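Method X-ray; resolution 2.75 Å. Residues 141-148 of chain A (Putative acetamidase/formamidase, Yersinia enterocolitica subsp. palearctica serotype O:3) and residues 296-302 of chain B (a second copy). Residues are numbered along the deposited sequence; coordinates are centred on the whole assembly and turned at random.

Chain A, residues 141-148: PLPEKVRM
Chain B, residues 296-302: QWDAYML

Chain A runs extended from P141(A), first as a loop and then as a strand that includes V146(A) to M148(A) and continues beyond. Chain B, a second copy of the protein, is helical from Q296(B) to L302(B), with phi/psi near -65/-40. Its backbone hydrogen bonds run from N of residue i to O of residue i-4: Y300(B) N to Q296(B) O 3.0 Å, M301(B) N to W297(B) O 3.0 Å, L302(B) N to D298(B) O 2.7 Å. The strand and helix axes approach to 10.7 Å, and their N-to-C directions differ by 64° (signed crossing angle -64°). The register pairs K145(A) CA with W297(B) CA at 8.3 Å and R147(A) CA with M301(B) CA at 9.0 Å. The spacing leaves room for side chains between the backbones. No direct hydrogen bond crosses the contact, which buries 385 Å², both sides summed. Q296(B) (t, t, 66°) and L302(B) (t, p) make no contact.

P141(A), at phi/psi -69/164, stays out of reach. L142(A) (-70/162; chi1 m, chi2 t) points toward the helix. Its CD2 lies 3.8 Å from W297(B) CH2, and its CD1 lies 3.7 Å from Y300(B) CE2. One leucine thus packs against two aromatic rings about one helical turn apart. Y300(B) has chi1 t and chi2 52°.

P143(A) (-57/149; C-gamma exo) sits over one face of the W297(B) indole. CD is 3.3 Å from W297(B) CZ2. It makes a CH-pi contact, with CD 3.7 Å from the centroid of the W297(B) six-membered ring and 30° off the normal. Carbons next to a proline nitrogen carry slightly polarised hydrogens, which suit an electron-rich indole. W297(B) has chi1 m and chi2 122°.

E144(A) (-90/101; t, t, -176°) makes no contact. K145(A) (-117/152) points toward the helix, with chi1 off-well at -95°, then p, t, m. Its CB is in van der Waals contact with M301(B) SE at 4.0 Å. Its NZ comes 4.1 Å from W297(B) CD1, oblique to the ring, without a hydrogen bond.

V146(A) (-141/135; chi1 t) points away, between K145(A) and R147(A), which both point toward the helix. R147(A) is at -124/126 (chi1 m, chi2 m, chi3 -32°, chi4 -78°). Its aliphatic CG packs 3.5 Å from M301(B) CE. M301(B) is selenomethionine, with rotamers m, t, p.

R147(A) NH2 and D298(B) OD1 are 4.4 Å apart, too far for a salt bridge. Water 1 links them: it accepts from R147(A) NH2 at 3.2 Å and donates to D298(B) OD1 at 2.5 Å. D298(B) has chi1 t and chi2 50°. M148(A) (-100/110; m, m, m), also selenomethionine, is out of reach.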

# COMPACT_ATOMS: atom_id res chain seq x y z
N PRO A 141 9.11 -3.35 -20.50
CA PRO A 141 7.97 -4.21 -20.22
C PRO A 141 8.32 -5.66 -20.46
O PRO A 141 9.34 -5.96 -21.10
CB PRO A 141 6.93 -3.73 -21.24
CG PRO A 141 7.74 -3.21 -22.38
CD PRO A 141 8.94 -2.58 -21.74
N LEU A 142 7.50 -6.57 -19.94
CA LEU A 142 7.73 -8.00 -20.12
C LEU A 142 7.48 -8.37 -21.57
O LEU A 142 6.83 -7.61 -22.31
CB LEU A 142 6.82 -8.83 -19.22
CG LEU A 142 6.91 -8.57 -17.72
CD1 LEU A 142 5.94 -9.51 -17.01
CD2 LEU A 142 8.33 -8.75 -17.20
N PRO A 143 7.98 -9.54 -22.00
CA PRO A 143 7.74 -9.93 -23.37
C PRO A 143 6.27 -9.98 -23.67
O PRO A 143 5.44 -10.29 -22.80
CB PRO A 143 8.37 -11.32 -23.46
CG PRO A 143 9.48 -11.25 -22.48
CD PRO A 143 8.87 -10.50 -21.32
N GLU A 144 5.98 -9.67 -24.91
CA GLU A 144 4.63 -9.60 -25.39
C GLU A 144 4.22 -10.98 -25.90
O GLU A 144 4.62 -11.38 -26.98
CB GLU A 144 4.65 -8.50 -26.45
CG GLU A 144 3.30 -7.93 -26.80
CD GLU A 144 3.39 -6.52 -27.37
OE1 GLU A 144 2.31 -5.96 -27.61
OE2 GLU A 144 4.51 -5.96 -27.54
N LYS A 145 3.47 -11.72 -25.09
CA LYS A 145 3.03 -13.08 -25.42
C LYS A 145 1.52 -13.28 -25.54
O LYS A 145 0.72 -12.59 -24.92
CB LYS A 145 3.57 -14.13 -24.43
CG LYS A 145 4.85 -14.85 -24.84
CD LYS A 145 6.07 -13.95 -24.94
CE LYS A 145 7.19 -14.63 -25.74
NZ LYS A 145 7.56 -15.96 -25.19
N VAL A 146 1.16 -14.26 -26.37
CA VAL A 146 -0.22 -14.64 -26.63
C VAL A 146 -0.31 -16.17 -26.75
O VAL A 146 0.52 -16.79 -27.41
CB VAL A 146 -0.74 -14.02 -27.94
CG1 VAL A 146 -2.16 -14.52 -28.25
CG2 VAL A 146 -0.72 -12.50 -27.86
N ARG A 147 -1.32 -16.74 -26.11
CA ARG A 147 -1.56 -18.17 -26.17
C ARG A 147 -2.99 -18.40 -26.66
O ARG A 147 -3.92 -17.84 -26.10
CB ARG A 147 -1.40 -18.78 -24.79
CG ARG A 147 0.03 -18.85 -24.26
CD ARG A 147 0.96 -19.74 -25.12
NE ARG A 147 0.24 -20.86 -25.73
CZ ARG A 147 -0.14 -21.98 -25.13
NH1 ARG A 147 -0.83 -22.87 -25.83
NH2 ARG A 147 0.11 -22.20 -23.84
N MSE A 148 -3.13 -19.20 -27.71
CA MSE A 148 -4.44 -19.57 -28.27
C MSE A 148 -4.68 -20.92 -27.72
O MSE A 148 -4.01 -21.87 -28.11
CB MSE A 148 -4.42 -19.62 -29.79
CG MSE A 148 -4.21 -18.25 -30.43
SE MSE A 148 -5.57 -16.89 -29.98
CE MSE A 148 -7.04 -17.76 -30.97
N GLN B 296 9.98 -19.89 -17.87
CA GLN B 296 9.47 -18.77 -17.05
C GLN B 296 8.12 -18.16 -17.44
O GLN B 296 7.23 -18.08 -16.60
CB GLN B 296 10.49 -17.63 -16.96
CG GLN B 296 10.20 -16.65 -15.84
CD GLN B 296 11.12 -15.47 -15.84
OE1 GLN B 296 11.11 -14.65 -16.75
NE2 GLN B 296 11.88 -15.34 -14.79
N TRP B 297 7.97 -17.73 -18.69
CA TRP B 297 6.72 -17.09 -19.12
C TRP B 297 5.54 -18.04 -19.11
O TRP B 297 4.42 -17.62 -18.84
CB TRP B 297 6.85 -16.38 -20.47
CG TRP B 297 8.01 -15.45 -20.52
CD1 TRP B 297 9.04 -15.49 -21.41
CD2 TRP B 297 8.32 -14.40 -19.60
NE1 TRP B 297 9.94 -14.49 -21.14
CE2 TRP B 297 9.54 -13.82 -20.02
CE3 TRP B 297 7.69 -13.88 -18.46
CZ2 TRP B 297 10.13 -12.75 -19.34
CZ3 TRP B 297 8.28 -12.82 -17.79
CH2 TRP B 297 9.49 -12.26 -18.23
N ASP B 298 5.78 -19.32 -19.40
CA ASP B 298 4.71 -20.30 -19.38
C ASP B 298 4.23 -20.47 -17.94
O ASP B 298 3.03 -20.53 -17.69
CB ASP B 298 5.17 -21.66 -19.92
CG ASP B 298 4.05 -22.68 -19.96
OD1 ASP B 298 2.96 -22.38 -20.48
OD2 ASP B 298 4.28 -23.81 -19.48
N ALA B 299 5.17 -20.54 -17.00
CA ALA B 299 4.84 -20.69 -15.57
C ALA B 299 4.01 -19.52 -15.08
O ALA B 299 3.03 -19.71 -14.36
CB ALA B 299 6.11 -20.80 -14.74
N TYR B 300 4.42 -18.31 -15.48
CA TYR B 300 3.73 -17.07 -15.11
C TYR B 300 2.29 -17.06 -15.62
O TYR B 300 1.35 -16.80 -14.86
CB TYR B 300 4.54 -15.89 -15.67
CG TYR B 300 4.02 -14.49 -15.46
CD1 TYR B 300 3.66 -14.03 -14.19
CD2 TYR B 300 4.02 -13.57 -16.49
CE1 TYR B 300 3.23 -12.73 -14.00
CE2 TYR B 300 3.61 -12.27 -16.30
CZ TYR B 300 3.22 -11.84 -15.05
OH TYR B 300 2.81 -10.54 -14.88
N MSE B 301 2.11 -17.38 -16.90
CA MSE B 301 0.79 -17.41 -17.51
C MSE B 301 -0.02 -18.57 -17.01
O MSE B 301 -1.24 -18.46 -16.92
CB MSE B 301 0.90 -17.43 -19.02
CG MSE B 301 1.51 -16.13 -19.53
SE MSE B 301 1.72 -16.19 -21.49
CE MSE B 301 -0.13 -16.07 -22.14
N LEU B 302 0.63 -19.68 -16.68
CA LEU B 302 -0.09 -20.86 -16.17
C LEU B 302 -0.64 -20.58 -14.77
O LEU B 302 -1.77 -20.96 -14.46
CB LEU B 302 0.80 -22.11 -16.14
CG LEU B 302 0.11 -23.39 -15.65
CD1 LEU B 302 -0.99 -23.81 -16.61
CD2 LEU B 302 1.10 -24.53 -15.49
O HOH W 1 2.67 -20.84 -22.48